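Local coordinates for protein N-acetylglucosamine-specific lectin (Saxidomus purpuratus, PDB 6A7T) that binds N-acetylated sugars such as N-acetylglucosamine and N-acetylgalactosamine through a C-type lectin domain, without depending on calcium for recognition, at residues B[113-127]-B[133-145]. Residues are numbered along the deposited sequence; the frame is centred on the assembly and turned at random. Where two conformers were deposited one is given.
Sequences GWGPGKPDNNKGCLD and EVVWQWNDHVDCE
Asp140 reaches from the edge strand into the loop before strand 125-127, and its carboxylate is gripped by backbone N-H groups. OD1 accepts from Asp120 N at 2.9 Å and OD2 from Asn121 N at 2.8 Å, each on its syn lone pair; the first bond is the straighter (164° at the hydrogen), the second more bent. With CG between the backbone N and the carbonyl carbon (chi1 50°), the carboxylate points at the N-H groups of Asp120 and Asn121. Asn122 ND2 donates to the backbone O of Asp140 at 3.0 Å, from above the carbonyl plane; the Asn122 amide is inclined to the Asp140 carboxylate. The carboxylate of Asp120 lies almost parallel to that of Asp140, OD2 to OD1 3.7 Å; Lys118 NZ forms a salt bridge with Asp120 OD2 at 2.9 Å, which probably offsets the closeness of the two acids. Lys118, bent at chi2, passes its CE 3.2 Å from Asn139 OD1. This is the long loop of a C-type lectin domain, with a cis peptide before Pro119, folded against the hairpin 125-131/134-141. Lys118 and Asn139 bind N-acetylglucosamine in sugar-bound structures of this protein, and Asp120, Asn139 and Asp140 have been seen to bind a second calcium ion; neither ligand occupies this chain. Within the same loop, the Trp114 ring is sandwiched: Pro119 CD covers one face and Trp138 CE3 the other, where the Trp138 edge makes a T-shaped stack with planes at 73°. Trp138 in turn receives Gly113 CA over the face of its six-membered ring, 3.6 Å from the centroid, while Leu126 CD2 approaches its CE3 obliquely. Backbone bonds from Trp138 N to Gly113 O and from Gly115 N to Trp138 O bridge the two chain segments at Trp114 and Trp138. Beyond the antiparallel pairing of Cys125 with His141, the Cys125-Cys144 disulfide, SG to SG 2.0 Å, ties the strand to the chain following 137-141.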
ATOM      1  N   GLY B 113       4.852  -3.229  11.915  1.00 15.57           N
ATOM      2  CA  GLY B 113       4.995  -4.446  12.705  1.00 14.78           C
ATOM      3  C   GLY B 113       6.129  -4.403  13.722  1.00 14.51           C
ATOM      4  O   GLY B 113       6.562  -5.470  14.233  1.00 13.08           O
ATOM      5  N   TRP B 114       6.688  -3.228  13.982  1.00 13.16           N
ATOM      6  CA  TRP B 114       7.775  -3.083  15.014  1.00 13.15           C
ATOM      7  C   TRP B 114       7.329  -3.629  16.372  1.00 13.08           C
ATOM      8  O   TRP B 114       6.184  -3.476  16.820  1.00 16.07           O
ATOM      9  CB  TRP B 114       8.164  -1.626  15.207  1.00 12.27           C
ATOM     10  CG  TRP B 114       8.778  -0.940  14.050  1.00 11.88           C
ATOM     11  CD1 TRP B 114       8.214   0.047  13.297  1.00 11.80           C
ATOM     12  CD2 TRP B 114      10.079  -1.190  13.528  1.00 12.06           C
ATOM     13  NE1 TRP B 114       9.114   0.479  12.370  1.00 13.47           N
ATOM     14  CE2 TRP B 114      10.256  -0.287  12.462  1.00 11.92           C
ATOM     15  CE3 TRP B 114      11.098  -2.097  13.843  1.00 11.30           C
ATOM     16  CZ2 TRP B 114      11.423  -0.239  11.716  1.00 12.18           C
ATOM     17  CZ3 TRP B 114      12.253  -2.032  13.105  1.00 11.96           C
ATOM     18  CH2 TRP B 114      12.412  -1.127  12.059  1.00 12.95           C
ATOM     19  N   GLY B 115       8.275  -4.290  17.051  1.00 14.16           N
ATOM     20  CA  GLY B 115       8.048  -4.734  18.385  1.00 14.60           C
ATOM     21  C   GLY B 115       7.967  -3.520  19.313  1.00 15.28           C
ATOM     22  O   GLY B 115       8.425  -2.437  18.953  1.00 15.26           O
ATOM     23  N   PRO B 116       7.401  -3.666  20.526  1.00 16.69           N
ATOM     24  CA  PRO B 116       7.502  -2.592  21.530  1.00 18.98           C
ATOM     25  C   PRO B 116       8.930  -2.072  21.768  1.00 17.57           C
ATOM     26  O   PRO B 116       9.916  -2.814  21.892  1.00 17.26           O
ATOM     27  CB  PRO B 116       6.891  -3.301  22.740  1.00 18.89           C
ATOM     28  CG  PRO B 116       5.849  -4.205  22.139  1.00 21.76           C
ATOM     29  CD  PRO B 116       6.655  -4.822  21.023  1.00 19.05           C
ATOM     30  N   GLY B 117       9.066  -0.757  21.763  1.00 17.54           N
ATOM     31  CA  GLY B 117      10.337  -0.156  21.968  1.00 16.74           C
ATOM     32  C   GLY B 117      11.169  -0.054  20.706  1.00 18.18           C
ATOM     33  O   GLY B 117      12.230   0.565  20.739  1.00 19.58           O
ATOM     34  N   LYS B 118      10.705  -0.648  19.590  1.00 17.50           N
ATOM     35  CA  LYS B 118      11.478  -0.617  18.340  1.00 17.62           C
ATOM     36  C   LYS B 118      10.788   0.338  17.359  1.00 15.04           C
ATOM     37  O   LYS B 118       9.584   0.544  17.471  1.00 16.76           O
ATOM     38  CB  LYS B 118      11.585  -2.040  17.778  1.00 17.27           C
ATOM     39  CG  LYS B 118      12.046  -3.084  18.787  1.00 17.80           C
ATOM     40  CD  LYS B 118      13.403  -2.776  19.367  1.00 19.16           C
ATOM     41  CE  LYS B 118      14.008  -3.943  20.118  1.00 19.76           C
ATOM     42  NZ  LYS B 118      15.378  -3.617  20.562  1.00 22.20           N
ATOM     43  N   PRO B 119      11.554   0.903  16.411  1.00 15.78           N
ATOM     44  CA  PRO B 119      12.966   0.636  16.182  1.00 15.64           C
ATOM     45  C   PRO B 119      13.981   1.358  17.087  1.00 17.14           C
ATOM     46  O   PRO B 119      13.685   2.408  17.636  1.00 19.58           O
ATOM     47  CB  PRO B 119      13.188   1.112  14.746  1.00 16.16           C
ATOM     48  CG  PRO B 119      12.209   2.257  14.620  1.00 16.67           C
ATOM     49  CD  PRO B 119      10.998   1.792  15.388  1.00 16.09           C
ATOM     50  N   ASP B 120      15.213   0.850  17.142  1.00 19.67           N
ATOM     51  CA  ASP B 120      16.353   1.551  17.795  1.00 20.60           C
ATOM     52  C   ASP B 120      16.898   2.698  16.931  1.00 22.97           C
ATOM     53  O   ASP B 120      17.620   3.569  17.449  1.00 20.71           O
ATOM     54  CB  ASP B 120      17.433   0.547  18.132  1.00 21.27           C
ATOM     55  CG  ASP B 120      16.991  -0.329  19.283  1.00 23.51           C
ATOM     56  OD1 ASP B 120      16.787   0.239  20.389  1.00 27.30           O
ATOM     57  OD2 ASP B 120      16.823  -1.543  19.073  1.00 21.39           O
ATOM     58  N   ASN B 121      16.600   2.677  15.620  1.00 21.37           N
ATOM     59  CA  ASN B 121      17.058   3.698  14.641  1.00 21.65           C
ATOM     60  C   ASN B 121      18.574   3.620  14.527  1.00 22.27           C
ATOM     61  O   ASN B 121      19.302   4.601  14.756  1.00 24.72           O
ATOM     62  CB  ASN B 121      16.513   5.094  14.974  1.00 24.32           C
ATOM     63  CG  ASN B 121      15.019   5.150  14.761  1.00 24.53           C
ATOM     64  OD1 ASN B 121      14.255   5.551  15.629  1.00 30.74           O
ATOM     65  ND2 ASN B 121      14.591   4.703  13.600  1.00 24.37           N
ATOM     66  N   ASN B 122      19.045   2.435  14.141  1.00 18.12           N
ATOM     67  CA  ASN B 122      20.440   2.146  14.099  1.00 18.57           C
ATOM     68  C   ASN B 122      20.881   2.073  12.634  1.00 17.65           C
ATOM     69  O   ASN B 122      21.968   1.594  12.314  1.00 16.54           O
ATOM     70  CB  ASN B 122      20.709   0.919  14.987  1.00 20.34           C
ATOM     71  CG  ASN B 122      19.935  -0.320  14.561  1.00 22.41           C
ATOM     72  OD1 ASN B 122      19.377  -0.354  13.461  1.00 21.18           O
ATOM     73  ND2 ASN B 122      19.986  -1.368  15.371  1.00 21.41           N
ATOM     74  N   LYS B 123      20.010   2.567  11.730  1.00 17.02           N
ATOM     75  CA  LYS B 123      20.252   2.486  10.306  1.00 18.11           C
ATOM     76  C   LYS B 123      20.606   1.056   9.889  1.00 15.07           C
ATOM     77  O   LYS B 123      21.461   0.803   9.025  1.00 19.50           O
ATOM     78  CB  LYS B 123      21.355   3.470   9.908  1.00 19.19           C
ATOM     79  CG  LYS B 123      20.956   4.902  10.211  1.00 20.67           C
ATOM     80  CD  LYS B 123      21.717   5.949   9.465  1.00 22.03           C
ATOM     81  CE  LYS B 123      21.126   7.338   9.680  1.00 23.34           C
ATOM     82  NZ  LYS B 123      21.735   8.321   8.741  1.00 24.13           N
ATOM     83  N   GLY B 124      19.848   0.116  10.424  1.00 15.63           N
ATOM     84  CA  GLY B 124      20.178  -1.253  10.196  1.00 14.84           C
ATOM     85  C   GLY B 124      19.254  -1.997   9.238  1.00 15.04           C
ATOM     86  O   GLY B 124      18.627  -1.431   8.336  1.00 16.19           O
ATOM     87  N   CYS B 125      19.182  -3.309   9.465  1.00 13.31           N
ATOM     88  CA  CYS B 125      18.388  -4.254   8.673  0.50 12.13           C
ATOM     89  C   CYS B 125      17.352  -4.925   9.577  1.00 12.34           C
ATOM     90  O   CYS B 125      17.587  -5.081  10.740  1.00 12.31           O
ATOM     91  CB  CYS B 125      19.249  -5.312   7.999  0.50 12.17           C
ATOM     92  SG  CYS B 125      20.355  -4.648   6.727  0.50 11.80           S
ATOM     93  N   LEU B 126      16.206  -5.293   9.006  1.00 10.20           N
ATOM     94  CA  LEU B 126      15.103  -5.809   9.810  1.00  9.89           C
ATOM     95  C   LEU B 126      15.080  -7.356   9.827  1.00  8.28           C
ATOM     96  O   LEU B 126      15.429  -8.036   8.857  1.00  7.86           O
ATOM     97  CB  LEU B 126      13.753  -5.298   9.278  1.00 10.98           C
ATOM     98  CG  LEU B 126      13.300  -3.953   9.863  1.00 11.27           C
ATOM     99  CD1 LEU B 126      14.179  -2.850   9.290  1.00 12.41           C
ATOM    100  CD2 LEU B 126      11.809  -3.696   9.635  1.00 12.31           C
ATOM    101  N   ASP B 127      14.626  -7.862  10.964  1.00  7.68           N
ATOM    102  CA  ASP B 127      14.237  -9.253  11.214  1.00  7.98           C
ATOM    103  C   ASP B 127      12.898  -9.299  11.921  1.00  8.36           C
ATOM    104  O   ASP B 127      12.318  -8.262  12.338  1.00  9.36           O
ATOM    105  CB  ASP B 127      15.272  -9.998  12.086  1.00  8.25           C
ATOM    106  CG  ASP B 127      15.543  -9.358  13.440  1.00  9.65           C
ATOM    107  OD1 ASP B 127      14.620  -8.754  14.010  1.00 11.27           O
ATOM    108  OD2 ASP B 127      16.663  -9.647  13.989  1.00 11.81           O
ATOM    109  N   GLU B 133       9.822  -8.504  25.281  1.00 21.89           N
ATOM    110  CA  GLU B 133       8.540  -7.893  24.888  1.00 24.00           C
ATOM    111  C   GLU B 133       8.391  -7.853  23.355  1.00 21.40           C
ATOM    112  O   GLU B 133       7.341  -7.449  22.877  1.00 21.08           O
ATOM    113  CB  GLU B 133       8.391  -6.502  25.516  1.00 27.81           C
ATOM    114  CG  GLU B 133       8.303  -6.553  27.040  1.00 32.96           C
ATOM    115  CD  GLU B 133       7.326  -7.591  27.594  1.00 39.06           C
ATOM    116  OE1 GLU B 133       7.737  -8.397  28.460  1.00 40.74           O
ATOM    117  OE2 GLU B 133       6.154  -7.617  27.140  1.00 41.79           O
ATOM    118  N   VAL B 134       9.433  -8.243  22.605  1.00 19.05           N
ATOM    119  CA  VAL B 134       9.308  -8.391  21.137  1.00 16.63           C
ATOM    120  C   VAL B 134       8.911  -9.846  20.834  1.00 15.60           C
ATOM    121  O   VAL B 134       9.754 -10.766  20.874  1.00 16.34           O
ATOM    122  CB  VAL B 134      10.586  -7.964  20.402  1.00 16.64           C
ATOM    123  CG1 VAL B 134      10.395  -8.057  18.891  1.00 14.47           C
ATOM    124  CG2 VAL B 134      11.037  -6.543  20.800  1.00 16.09           C
ATOM    125  N   VAL B 135       7.620 -10.065  20.622  1.00 15.98           N
ATOM    126  CA  VAL B 135       7.051 -11.387  20.538  1.00 14.43           C
ATOM    127  C   VAL B 135       6.787 -11.732  19.065  1.00 14.55           C
ATOM    128  O   VAL B 135       5.687 -11.621  18.576  1.00 14.39           O
ATOM    129  CB  VAL B 135       5.778 -11.483  21.394  1.00 17.48           C
ATOM    130  CG1 VAL B 135       5.182 -12.873  21.433  1.00 18.29           C
ATOM    131  CG2 VAL B 135       6.054 -10.978  22.804  1.00 18.83           C
ATOM    132  N   TRP B 136       7.836 -12.159  18.375  1.00 12.49           N
ATOM    133  CA  TRP B 136       7.829 -12.352  16.936  1.00 11.95           C
ATOM    134  C   TRP B 136       7.280 -11.073  16.272  1.00 10.63           C
ATOM    135  O   TRP B 136       6.256 -11.084  15.557  1.00 10.31           O
ATOM    136  CB  TRP B 136       7.084 -13.626  16.550  1.00 11.83           C
ATOM    137  CG  TRP B 136       7.829 -14.885  16.879  1.00 11.63           C
ATOM    138  CD1 TRP B 136       7.423 -15.935  17.661  1.00 14.01           C
ATOM    139  CD2 TRP B 136       9.141 -15.231  16.413  1.00 11.35           C
ATOM    140  NE1 TRP B 136       8.404 -16.877  17.737  1.00 14.43           N
ATOM    141  CE2 TRP B 136       9.470 -16.488  16.966  1.00 12.56           C
ATOM    142  CE3 TRP B 136      10.079 -14.613  15.593  1.00 10.39           C
ATOM    143  CZ2 TRP B 136      10.688 -17.116  16.697  1.00 11.50           C
ATOM    144  CZ3 TRP B 136      11.295 -15.219  15.349  1.00 10.36           C
ATOM    145  CH2 TRP B 136      11.582 -16.471  15.884  1.00 11.24           C
ATOM    146  N   GLN B 137       7.991  -9.977  16.487  1.00 11.33           N
ATOM    147  CA  GLN B 137       7.740  -8.669  15.849  1.00 11.10           C
ATOM    148  C   GLN B 137       9.037  -8.122  15.271  1.00 10.51           C
ATOM    149  O   GLN B 137      10.151  -8.699  15.481  1.00  9.87           O
ATOM    150  CB  GLN B 137       7.109  -7.727  16.882  1.00 13.07           C
ATOM    151  CG  GLN B 137       5.762  -8.229  17.327  1.00 13.94           C
ATOM    152  CD  GLN B 137       5.297  -7.510  18.563  1.00 18.49           C
ATOM    153  OE1 GLN B 137       5.855  -7.670  19.658  1.00 16.34           O
ATOM    154  NE2 GLN B 137       4.275  -6.692  18.367  1.00 17.33           N
ATOM    155  N   TRP B 138       8.968  -6.965  14.605  1.00  9.68           N
ATOM    156  CA  TRP B 138      10.148  -6.498  13.851  1.00  9.88           C
ATOM    157  C   TRP B 138      11.169  -5.877  14.805  1.00 10.05           C
ATOM    158  O   TRP B 138      10.796  -5.128  15.687  1.00 10.49           O
ATOM    159  CB  TRP B 138       9.842  -5.455  12.780  1.00 10.40           C
ATOM    160  CG  TRP B 138       8.816  -5.879  11.788  1.00 10.31           C
ATOM    161  CD1 TRP B 138       8.288  -7.122  11.565  1.00  9.43           C
ATOM    162  CD2 TRP B 138       8.137  -4.966  10.900  1.00 10.34           C
ATOM    163  NE1 TRP B 138       7.300  -7.032  10.607  1.00 11.56           N
ATOM    164  CE2 TRP B 138       7.203  -5.730  10.173  1.00 10.51           C
ATOM    165  CE3 TRP B 138       8.223  -3.579  10.687  1.00 11.57           C
ATOM    166  CZ2 TRP B 138       6.360  -5.159   9.217  1.00 10.49           C
ATOM    167  CZ3 TRP B 138       7.391  -3.021   9.735  1.00 11.33           C
ATOM    168  CH2 TRP B 138       6.512  -3.814   8.985  1.00 11.62           C
ATOM    169  N   ASN B 139      12.429  -6.056  14.463  1.00 10.45           N
ATOM    170  CA  ASN B 139      13.560  -5.366  15.054  1.00 10.29           C
ATOM    171  C   ASN B 139      14.532  -4.916  13.978  1.00 10.03           C
ATOM    172  O   ASN B 139      14.629  -5.549  12.913  1.00 10.32           O
ATOM    173  CB  ASN B 139      14.322  -6.250  16.069  1.00 11.36           C
ATOM    174  CG  ASN B 139      15.391  -5.491  16.816  1.00 12.32           C
ATOM    175  OD1 ASN B 139      15.235  -4.296  17.152  1.00 12.36           O
ATOM    176  ND2 ASN B 139      16.461  -6.221  17.130  1.00 12.35           N
ATOM    177  N   ASP B 140      15.306  -3.853  14.278  1.00 10.18           N
ATOM    178  CA  ASP B 140      16.346  -3.375  13.448  1.00 11.40           C
ATOM    179  C   ASP B 140      17.695  -3.780  14.049  1.00 11.71           C
ATOM    180  O   ASP B 140      17.966  -3.548  15.191  1.00 12.14           O
ATOM    181  CB  ASP B 140      16.328  -1.859  13.207  1.00 12.86           C
ATOM    182  CG  ASP B 140      16.216  -0.961  14.417  1.00 13.40           C
ATOM    183  OD1 ASP B 140      15.783  -1.426  15.508  1.00 12.65           O
ATOM    184  OD2 ASP B 140      16.521   0.266  14.213  1.00 14.90           O
ATOM    185  N   HIS B 141      18.541  -4.334  13.210  1.00 13.20           N
ATOM    186  CA  HIS B 141      19.880  -4.808  13.627  1.00 13.01           C
ATOM    187  C   HIS B 141      20.961  -4.068  12.820  1.00 13.84           C
ATOM    188  O   HIS B 141      20.909  -4.050  11.611  1.00 13.20           O
ATOM    189  CB  HIS B 141      19.968  -6.305  13.394  1.00 12.91           C
ATOM    190  CG  HIS B 141      21.221  -6.910  13.921  1.00 13.72           C
ATOM    191  ND1 HIS B 141      21.463  -6.985  15.268  1.00 14.73           N
ATOM    192  CD2 HIS B 141      22.277  -7.465  13.295  1.00 13.79           C
ATOM    193  CE1 HIS B 141      22.646  -7.552  15.443  1.00 14.85           C
ATOM    194  NE2 HIS B 141      23.156  -7.878  14.275  1.00 14.49           N
ATOM    195  N   VAL B 142      22.032  -3.585  13.489  1.00 14.93           N
ATOM    196  CA  VAL B 142      23.057  -2.724  12.877  0.50 15.90           C
ATOM    197  C   VAL B 142      23.847  -3.484  11.818  1.00 16.63           C
ATOM    198  O   VAL B 142      24.217  -2.923  10.788  1.00 19.69           O
ATOM    199  CB  VAL B 142      24.037  -2.131  13.918  0.50 16.42           C
ATOM    200  CG1 VAL B 142      24.794  -3.208  14.674  0.50 18.26           C
ATOM    201  CG2 VAL B 142      25.039  -1.177  13.271  0.50 16.35           C
ATOM    202  N   ASP B 143      24.166  -4.747  12.111  1.00 16.58           N
ATOM    203  CA  ASP B 143      25.055  -5.511  11.302  1.00 18.72           C
ATOM    204  C   ASP B 143      24.278  -6.297  10.246  1.00 19.79           C
ATOM    205  O   ASP B 143      23.731  -7.375  10.516  1.00 19.53           O
ATOM    206  CB  ASP B 143      25.898  -6.444  12.165  1.00 20.25           C
ATOM    207  CG  ASP B 143      27.124  -6.946  11.430  1.00 24.15           C
ATOM    208  OD1 ASP B 143      27.142  -6.899  10.175  1.00 21.66           O
ATOM    209  OD2 ASP B 143      28.057  -7.416  12.110  1.00 30.40           O
ATOM    210  N   CYS B 144      24.374  -5.801   9.016  1.00 18.71           N
ATOM    211  CA  CYS B 144      23.676  -6.307   7.876  1.00 19.87           C
ATOM    212  C   CYS B 144      24.538  -7.266   7.077  1.00 18.78           C
ATOM    213  O   CYS B 144      24.076  -7.786   6.055  1.00 17.20           O
ATOM    214  CB  CYS B 144      23.251  -5.139   6.996  1.00 19.03           C
ATOM    215  SG  CYS B 144      21.961  -4.161   7.794  1.00 25.54           S
ATOM    216  N   GLU B 145      25.770  -7.529   7.550  1.00 18.64           N
ATOM    217  CA  GLU B 145      26.611  -8.424   6.839  1.00 21.75           C
ATOM    218  C   GLU B 145      27.001  -9.659   7.662  1.00 18.69           C
ATOM    219  O   GLU B 145      27.050 -10.787   7.097  1.00 20.53           O
ATOM    220  CB  GLU B 145      27.831  -7.663   6.318  1.00 24.83           C
ATOM    221  CG  GLU B 145      28.577  -8.512   5.321  1.00 28.67           C
ATOM    222  CD  GLU B 145      29.749  -7.850   4.626  1.00 29.65           C
ATOM    223  OE1 GLU B 145      29.860  -6.579   4.701  1.00 34.21           O
ATOM    224  OE2 GLU B 145      30.562  -8.621   4.030  1.00 33.48           O
TER
HETATM  225  O   HOH W   1      18.548  -4.186  18.301  1.00 16.40           O
HETATM  226  O   HOH W   2      23.983  -0.391  10.112  1.00 29.39           O